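Local coordinates for putative alpha-L-fucosidase (Bacteroides thetaiotaomicron, PDB 4H41), which is a putative alpha-L-fucosidase that probably removes fucose from host glycans, at residues V71-S76 with M114-G119; G158-S163 with D186-L191; A176-G181 with D231-V236. One frame throughout, in Å; residues are numbered along the deposited sequence.

Contact 1: residues V71-S76 with M114-G119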
# COMPACT_ATOMS: atom_id res chain seq x y z
N VAL B 71 19.90 3.82 18.54
CA VAL B 71 19.51 3.69 17.13
C VAL B 71 20.40 2.65 16.48
O VAL B 71 21.63 2.61 16.74
CB VAL B 71 19.50 5.02 16.38
CG1 VAL B 71 18.43 5.94 16.93
CG2 VAL B 71 20.88 5.71 16.43
N ILE B 72 19.80 1.76 15.70
CA ILE B 72 20.50 0.63 15.13
C ILE B 72 20.36 0.63 13.62
O ILE B 72 19.25 0.34 13.12
CB ILE B 72 19.96 -0.71 15.69
CG1 ILE B 72 19.98 -0.75 17.25
CG2 ILE B 72 20.75 -1.86 15.06
CD1 ILE B 72 18.61 -0.81 17.86
N MSE B 73 21.47 0.87 12.90
CA MSE B 73 21.41 0.84 11.43
C MSE B 73 21.37 -0.60 11.04
O MSE B 73 22.29 -1.33 11.36
CB MSE B 73 22.61 1.57 10.83
CG MSE B 73 22.38 1.90 9.35
SE MSE B 73 23.99 2.65 8.58
CE MSE B 73 25.05 1.15 8.80
N ILE B 74 20.28 -1.04 10.47
CA ILE B 74 19.99 -2.48 10.39
C ILE B 74 21.00 -3.31 9.57
O ILE B 74 21.34 -4.40 10.01
CB ILE B 74 18.52 -2.73 9.95
CG1 ILE B 74 18.07 -4.15 10.30
CG2 ILE B 74 18.30 -2.41 8.49
CD1 ILE B 74 16.54 -4.37 10.26
N ARG B 75 21.51 -2.81 8.44
CA ARG B 75 22.53 -3.53 7.68
C ARG B 75 23.31 -2.56 6.83
O ARG B 75 22.76 -1.82 6.00
CB ARG B 75 21.97 -4.70 6.86
CG ARG B 75 20.92 -4.34 5.83
CD ARG B 75 20.20 -5.57 5.33
NE ARG B 75 19.40 -6.24 6.36
CZ ARG B 75 18.14 -5.95 6.70
NH1 ARG B 75 17.49 -4.96 6.10
NH2 ARG B 75 17.53 -6.64 7.66
N SER B 76 24.63 -2.52 7.09
CA SER B 76 25.52 -1.57 6.46
C SER B 76 25.60 -1.72 4.94
O SER B 76 25.99 -0.78 4.24
CB SER B 76 26.91 -1.65 7.08
OG SER B 76 27.45 -2.96 7.04
N MSE B 114 22.49 9.76 21.82
CA MSE B 114 22.05 8.39 21.65
C MSE B 114 23.25 7.49 21.33
O MSE B 114 24.28 7.98 20.87
CB MSE B 114 21.00 8.31 20.52
CG MSE B 114 19.65 8.99 20.88
SE MSE B 114 18.64 8.99 19.33
CE MSE B 114 17.21 10.14 19.88
N LYS B 115 23.12 6.19 21.59
CA LYS B 115 24.10 5.18 21.21
C LYS B 115 23.73 4.65 19.83
O LYS B 115 22.57 4.33 19.58
CB LYS B 115 24.15 4.02 22.20
CG LYS B 115 24.95 4.37 23.44
CD LYS B 115 25.24 3.11 24.24
CE LYS B 115 26.03 3.29 25.52
NZ LYS B 115 25.90 4.63 26.18
N PHE B 116 24.70 4.61 18.93
CA PHE B 116 24.53 4.09 17.59
C PHE B 116 25.10 2.67 17.55
O PHE B 116 26.24 2.45 17.97
CB PHE B 116 25.24 4.99 16.56
CG PHE B 116 25.27 4.43 15.16
CD1 PHE B 116 26.36 3.69 14.72
CD2 PHE B 116 24.25 4.67 14.27
CE1 PHE B 116 26.44 3.24 13.41
CE2 PHE B 116 24.30 4.17 12.97
CZ PHE B 116 25.41 3.51 12.53
N TYR B 117 24.31 1.72 17.01
CA TYR B 117 24.73 0.34 16.76
C TYR B 117 24.89 0.16 15.24
O TYR B 117 23.98 0.47 14.49
CB TYR B 117 23.74 -0.68 17.29
CG TYR B 117 23.83 -0.96 18.76
CD1 TYR B 117 23.59 0.05 19.69
CD2 TYR B 117 24.07 -2.24 19.24
CE1 TYR B 117 23.62 -0.21 21.07
CE2 TYR B 117 24.10 -2.51 20.60
CZ TYR B 117 23.84 -1.50 21.51
OH TYR B 117 23.85 -1.76 22.85
N PHE B 118 26.00 -0.44 14.83
CA PHE B 118 26.34 -0.69 13.44
C PHE B 118 25.88 -2.08 13.02
O PHE B 118 26.35 -3.06 13.55
CB PHE B 118 27.88 -0.57 13.28
CG PHE B 118 28.32 -0.74 11.85
CD1 PHE B 118 28.33 0.33 10.97
CD2 PHE B 118 28.67 -2.00 11.36
CE1 PHE B 118 28.74 0.16 9.65
CE2 PHE B 118 29.11 -2.16 10.04
CZ PHE B 118 29.15 -1.08 9.21
N GLY B 119 24.98 -2.15 12.05
CA GLY B 119 24.52 -3.42 11.51
C GLY B 119 25.52 -4.01 10.53
O GLY B 119 25.97 -3.31 9.60
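Val-71 pairs with Phe-116, and Ile-72 with Tyr-117, where strand 70-73 runs parallel to strand 115-119. Val-71 N donates to Lys-115 O (2.9 Å), and Tyr-117 N donates to Val-71 O. Met-73 N donates to Tyr-117 O (3.0 Å). Past the end of strand 70-73, Ser-76 gives two bonds to Gly-119 O in strand 115-119. The donor Ser-76 N stands above the carbonyl plane. Ser-76 OG lies in the plane, 3.0 Å from Gly-119 O. A CB on Gly-119 would clash with Met-73 O and Ile-74 O.

On one face of the sheet, Val-71 CG2 meets the edge of the Phe-116 ring at CD2. Selenomethionine Met-73 sets CB 3.8 Å from Phe-116 CE2, and its chain bends at chi3 (64°) so that CE lies 3.9 Å from Phe-118 CE1. On the other face, Ile-72 CG1 packs against Tyr-117 CB, the side chains pointing the same way.

Helix 101-111 covers Met-73 and Phe-116, while Phe-194 meets the Tyr-117 ring. The contact joins the second and third strands of a TIM barrel. Backbone bonds fix the register, and the double grip on Gly-119 O ties the loop after one strand to the end of the next.

Contact 2: residues G158-S163 with D186-L191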
# COMPACT_ATOMS: atom_id res chain seq x y z
N GLY B 158 28.51 2.90 19.54
CA GLY B 158 28.35 2.19 20.79
C GLY B 158 28.06 0.72 20.78
O GLY B 158 27.88 0.15 21.85
N GLY B 159 27.98 0.12 19.62
CA GLY B 159 27.62 -1.28 19.54
C GLY B 159 27.51 -1.81 18.14
O GLY B 159 27.63 -1.07 17.17
N TRP B 160 27.28 -3.12 18.07
CA TRP B 160 27.19 -3.87 16.83
C TRP B 160 25.91 -4.66 16.78
O TRP B 160 25.53 -5.29 17.76
CB TRP B 160 28.36 -4.84 16.73
CG TRP B 160 29.71 -4.20 16.89
CD1 TRP B 160 30.39 -4.00 18.05
CD2 TRP B 160 30.55 -3.70 15.83
NE1 TRP B 160 31.65 -3.50 17.77
CE2 TRP B 160 31.76 -3.27 16.43
CE3 TRP B 160 30.40 -3.58 14.44
CZ2 TRP B 160 32.81 -2.73 15.68
CZ3 TRP B 160 31.48 -3.09 13.69
CH2 TRP B 160 32.66 -2.67 14.32
N TYR B 161 25.27 -4.68 15.63
CA TYR B 161 24.08 -5.48 15.40
C TYR B 161 24.47 -6.57 14.42
O TYR B 161 24.88 -6.28 13.29
CB TYR B 161 22.90 -4.62 14.91
CG TYR B 161 21.77 -5.47 14.38
CD1 TYR B 161 21.13 -6.40 15.20
CD2 TYR B 161 21.40 -5.41 13.05
CE1 TYR B 161 20.12 -7.22 14.71
CE2 TYR B 161 20.35 -6.19 12.55
CZ TYR B 161 19.75 -7.13 13.38
OH TYR B 161 18.79 -7.99 12.93
N ILE B 162 24.38 -7.83 14.84
CA ILE B 162 24.71 -8.99 13.99
C ILE B 162 23.45 -9.29 13.20
O ILE B 162 22.48 -9.83 13.75
CB ILE B 162 25.25 -10.15 14.86
CG1 ILE B 162 26.52 -9.70 15.62
CG2 ILE B 162 25.54 -11.38 14.00
CD1 ILE B 162 26.85 -10.53 16.80
N SER B 163 23.42 -8.81 11.96
CA SER B 163 22.22 -8.73 11.13
C SER B 163 21.78 -10.02 10.43
O SER B 163 20.71 -10.00 9.80
CB SER B 163 22.40 -7.62 10.08
OG SER B 163 23.57 -7.87 9.33
N ASP B 186 36.52 -7.91 19.79
CA ASP B 186 37.99 -7.76 19.80
C ASP B 186 38.43 -6.42 19.26
O ASP B 186 39.24 -5.75 19.90
CB ASP B 186 38.65 -8.86 18.96
CG ASP B 186 38.70 -10.23 19.60
OD1 ASP B 186 38.42 -10.33 20.81
OD2 ASP B 186 39.04 -11.20 18.90
N ILE B 187 37.88 -6.00 18.09
CA ILE B 187 38.35 -4.77 17.46
C ILE B 187 37.91 -3.55 18.24
O ILE B 187 38.56 -2.53 18.15
CB ILE B 187 37.90 -4.69 15.97
CG1 ILE B 187 38.88 -3.84 15.16
CG2 ILE B 187 36.43 -4.21 15.82
CD1 ILE B 187 38.70 -3.93 13.75
N SER B 188 36.77 -3.62 18.94
CA SER B 188 36.20 -2.44 19.60
C SER B 188 36.42 -2.43 21.10
O SER B 188 35.84 -1.59 21.79
CB SER B 188 34.71 -2.36 19.31
OG SER B 188 33.99 -3.41 19.95
N ASN B 189 37.23 -3.34 21.60
CA ASN B 189 37.52 -3.48 23.03
C ASN B 189 36.24 -3.73 23.84
O ASN B 189 36.02 -3.13 24.89
CB ASN B 189 38.29 -2.24 23.54
CG ASN B 189 38.88 -2.43 24.93
OD1 ASN B 189 39.21 -3.55 25.33
ND2 ASN B 189 38.92 -1.37 25.72
N GLY B 190 35.40 -4.61 23.33
CA GLY B 190 34.23 -5.10 24.04
C GLY B 190 32.93 -4.34 23.94
O GLY B 190 32.10 -4.48 24.83
N LEU B 191 32.66 -3.61 22.86
CA LEU B 191 31.34 -2.98 22.76
C LEU B 191 30.24 -4.04 22.69
O LEU B 191 30.46 -5.18 22.26
CB LEU B 191 31.26 -2.10 21.52
CG LEU B 191 32.09 -0.84 21.52
CD1 LEU B 191 31.91 -0.09 20.22
CD2 LEU B 191 31.71 0.07 22.68
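Gly-159 and Leu-191 mark the closest backbone approach, their CA atoms 5.2 Å apart. Residues 158-162 belong to a barrel strand. Helix 173-187 ends beside it, and Ser-188 is the first residue to leave helical angles. The chain then turns through Asn-189 and Gly-190, both with positive phi. At Gly-190 (phi 88°) a side chain would be jammed against the preceding carbonyl oxygen. Leu-191 comes back to the strand just before strand 193-195 begins.

Trp-160 carries most of the side-chain contact. Its CG lies anti to the carbonyl carbon (chi1 -54°), and the indole reaches toward the turn. Three residues meet it. Ile-187 CG2 comes within 3.9 Å of Trp-160 CZ2, the two side chains crossing at about a right angle. Ser-188 sits at the indole edge, near the ring plane, with OG 3.2 Å from Trp-160 NE1. Leu-191 CB lies 4.1 Å from Trp-160 CD1. Leu-191 CD1 touches the backbone at Gly-159 N, and CD2 lies 3.9 Å from Gly-158 O.

Ser-188 OG accepts from Leu-191 N (3.2 Å), an ST motif, and is hydrogen-bonded to Cys-184 O of the helix. An alanine in place of Trp-160 would probably leave Ile-187 CG2 and the Ser-188 side chain without their indole partner and open a gap between strand and turn. Trp-147 of helix 136-151 touches Ile-187, Ser-188 and Leu-191, and Phe-157 meets the indole edge-to-face.

The contact lies within the beta-alpha-beta unit of strands 157-162 and 193-195. One serine hydroxyl joins the last helical turn to the returning chain, and the apolar flanks of Ile-187 and Leu-191 seat that turn against the indole.

Contact 3: residues A176-G181 with D231-V236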
# COMPACT_ATOMS: atom_id res chain seq x y z
N ALA B 176 28.82 -18.69 12.55
CA ALA B 176 28.78 -17.33 12.01
C ALA B 176 28.66 -16.30 13.10
O ALA B 176 29.39 -15.32 13.09
CB ALA B 176 27.65 -17.18 11.01
N PHE B 177 27.72 -16.50 14.01
CA PHE B 177 27.51 -15.58 15.12
C PHE B 177 28.74 -15.51 16.01
O PHE B 177 29.12 -14.43 16.44
CB PHE B 177 26.28 -16.00 15.95
CG PHE B 177 24.91 -15.87 15.31
CD1 PHE B 177 24.64 -14.82 14.44
CD2 PHE B 177 23.88 -16.72 15.65
CE1 PHE B 177 23.38 -14.70 13.85
CE2 PHE B 177 22.61 -16.54 15.12
CZ PHE B 177 22.37 -15.56 14.21
N ARG B 178 29.37 -16.65 16.25
CA ARG B 178 30.61 -16.70 17.07
C ARG B 178 31.72 -15.90 16.41
O ARG B 178 32.38 -15.12 17.09
CB ARG B 178 31.06 -18.13 17.28
CG ARG B 178 30.22 -18.86 18.30
CD ARG B 178 30.56 -20.34 18.28
NE ARG B 178 31.93 -20.58 18.75
CZ ARG B 178 32.29 -20.84 20.01
NH1 ARG B 178 31.38 -20.88 20.98
NH2 ARG B 178 33.56 -21.05 20.30
N ALA B 179 31.93 -16.07 15.11
CA ALA B 179 33.02 -15.38 14.41
C ALA B 179 32.79 -13.90 14.32
O ALA B 179 33.70 -13.11 14.57
CB ALA B 179 33.20 -15.96 13.02
N MSE B 180 31.58 -13.50 13.99
CA MSE B 180 31.26 -12.08 13.82
C MSE B 180 31.23 -11.38 15.14
O MSE B 180 31.86 -10.33 15.27
CB MSE B 180 29.94 -11.93 13.04
CG MSE B 180 30.09 -12.41 11.61
SE MSE B 180 28.51 -12.37 10.45
CE MSE B 180 27.25 -13.33 11.59
N GLY B 181 30.61 -11.99 16.16
CA GLY B 181 30.62 -11.40 17.50
C GLY B 181 32.01 -11.23 18.06
O GLY B 181 32.33 -10.19 18.64
N ASP B 231 23.83 -21.48 23.86
CA ASP B 231 25.00 -22.16 24.41
C ASP B 231 26.25 -21.86 23.58
O ASP B 231 27.32 -21.64 24.15
CB ASP B 231 24.75 -23.68 24.48
CG ASP B 231 25.89 -24.42 25.16
OD1 ASP B 231 26.24 -24.06 26.30
OD2 ASP B 231 26.53 -25.25 24.49
N GLY B 232 26.10 -21.84 22.26
CA GLY B 232 27.21 -21.58 21.36
C GLY B 232 27.63 -20.13 21.19
O GLY B 232 28.80 -19.87 20.92
N ILE B 233 26.72 -19.17 21.40
CA ILE B 233 27.04 -17.76 21.07
C ILE B 233 27.10 -16.79 22.24
O ILE B 233 27.52 -15.65 22.02
CB ILE B 233 26.01 -17.23 20.03
CG1 ILE B 233 24.60 -16.94 20.65
CG2 ILE B 233 25.90 -18.17 18.85
CD1 ILE B 233 23.59 -16.24 19.75
N HIS B 234 26.62 -17.15 23.43
CA HIS B 234 26.47 -16.19 24.52
C HIS B 234 27.78 -15.49 24.95
O HIS B 234 27.68 -14.42 25.54
CB HIS B 234 25.84 -16.84 25.76
CG HIS B 234 26.76 -17.75 26.50
ND1 HIS B 234 27.50 -17.31 27.58
CD2 HIS B 234 27.06 -19.05 26.27
CE1 HIS B 234 28.22 -18.35 27.99
NE2 HIS B 234 27.97 -19.42 27.24
N GLU B 235 28.95 -16.05 24.67
CA GLU B 235 30.18 -15.38 25.11
C GLU B 235 30.49 -14.15 24.27
O GLU B 235 31.20 -13.29 24.76
CB GLU B 235 31.37 -16.32 25.14
CG GLU B 235 31.20 -17.39 26.20
CD GLU B 235 32.40 -18.27 26.49
OE1 GLU B 235 33.54 -17.87 26.16
OE2 GLU B 235 32.21 -19.36 27.08
N VAL B 236 29.94 -14.05 23.06
CA VAL B 236 30.19 -12.89 22.20
C VAL B 236 28.92 -12.20 21.71
O VAL B 236 29.04 -11.22 20.99
CB VAL B 236 31.11 -13.27 21.02
CG1 VAL B 236 32.49 -13.70 21.51
CG2 VAL B 236 30.48 -14.35 20.15
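Val-236, Arg-178 and Ile-233 have the most surface buried here. They join helix 173-187 to the end of helix 219-233 and the turn that follows it.

Val-236 points toward the helix, and its CA lies 4.9 Å from that of Gly-181. Its CB packs 3.7 Å from Gly-181 C. With CG1 anti to the carbonyl carbon (chi1 -64°), Val-236 CG2 falls between the backbone N and the carbonyl carbon, 3.7 Å from Arg-178 O. Gly-181 makes this fit possible, because a CB at that position would clash with Val-236 CG2.

Arg-178 runs across to the other helix and makes the polar link. The guanidinium meets Gly-232 O at its edge, with NH1 donating at 2.8 Å. The donor lies in the carbonyl plane, on a lone pair, and the N-H...O angle is 155°. The aliphatic part of the same side chain passes close by, with CD 3.2 Å from Gly-232 O. This carbonyl belongs to the last turn of its helix, where its partial negative charge probably suits a cationic donor.

Ile-233 lies alongside Phe-177, the two side chains pointing the same way. Ile-233 CG2 is 3.6 Å from Phe-177 CB and lies near the plane of the ring, at its edge.

Both Phe-177 and Ile-233 also touch Ile-195 of strand 193-195, and Phe-177 reaches Ile-162 of strand 157-162. Val-236 O accepts from Thr-193 OG1. The flank of helix 173-187 is thereby packed on the end of helix 219-233 and the turn after it, over strands 157-162 and 193-195.

How the contacts relate
Contact 1 comes first along the chain. It closes the loop from strand 70-73 through helix 101-111 to strand 115-119, and ends before contact 2 opens. Contact 2 runs from strand 157-162 to the turn after helix 173-187. Contact 3 starts within that same helix and closes at residues 231-236, so contacts 2 and 3 cross. Contacts 1 and 2 meet in the barrel sheet, where Tyr-161 N probably hydrogen-bonds to Phe-118 O on the neighbouring strand. Contacts 2 and 3 meet where Ile-162 packs on Phe-177 and Met-180. Contacts 1 and 3 do not touch. Together they tie strand to strand, strand to the turn after a helix, and one outer helix to the end of the next.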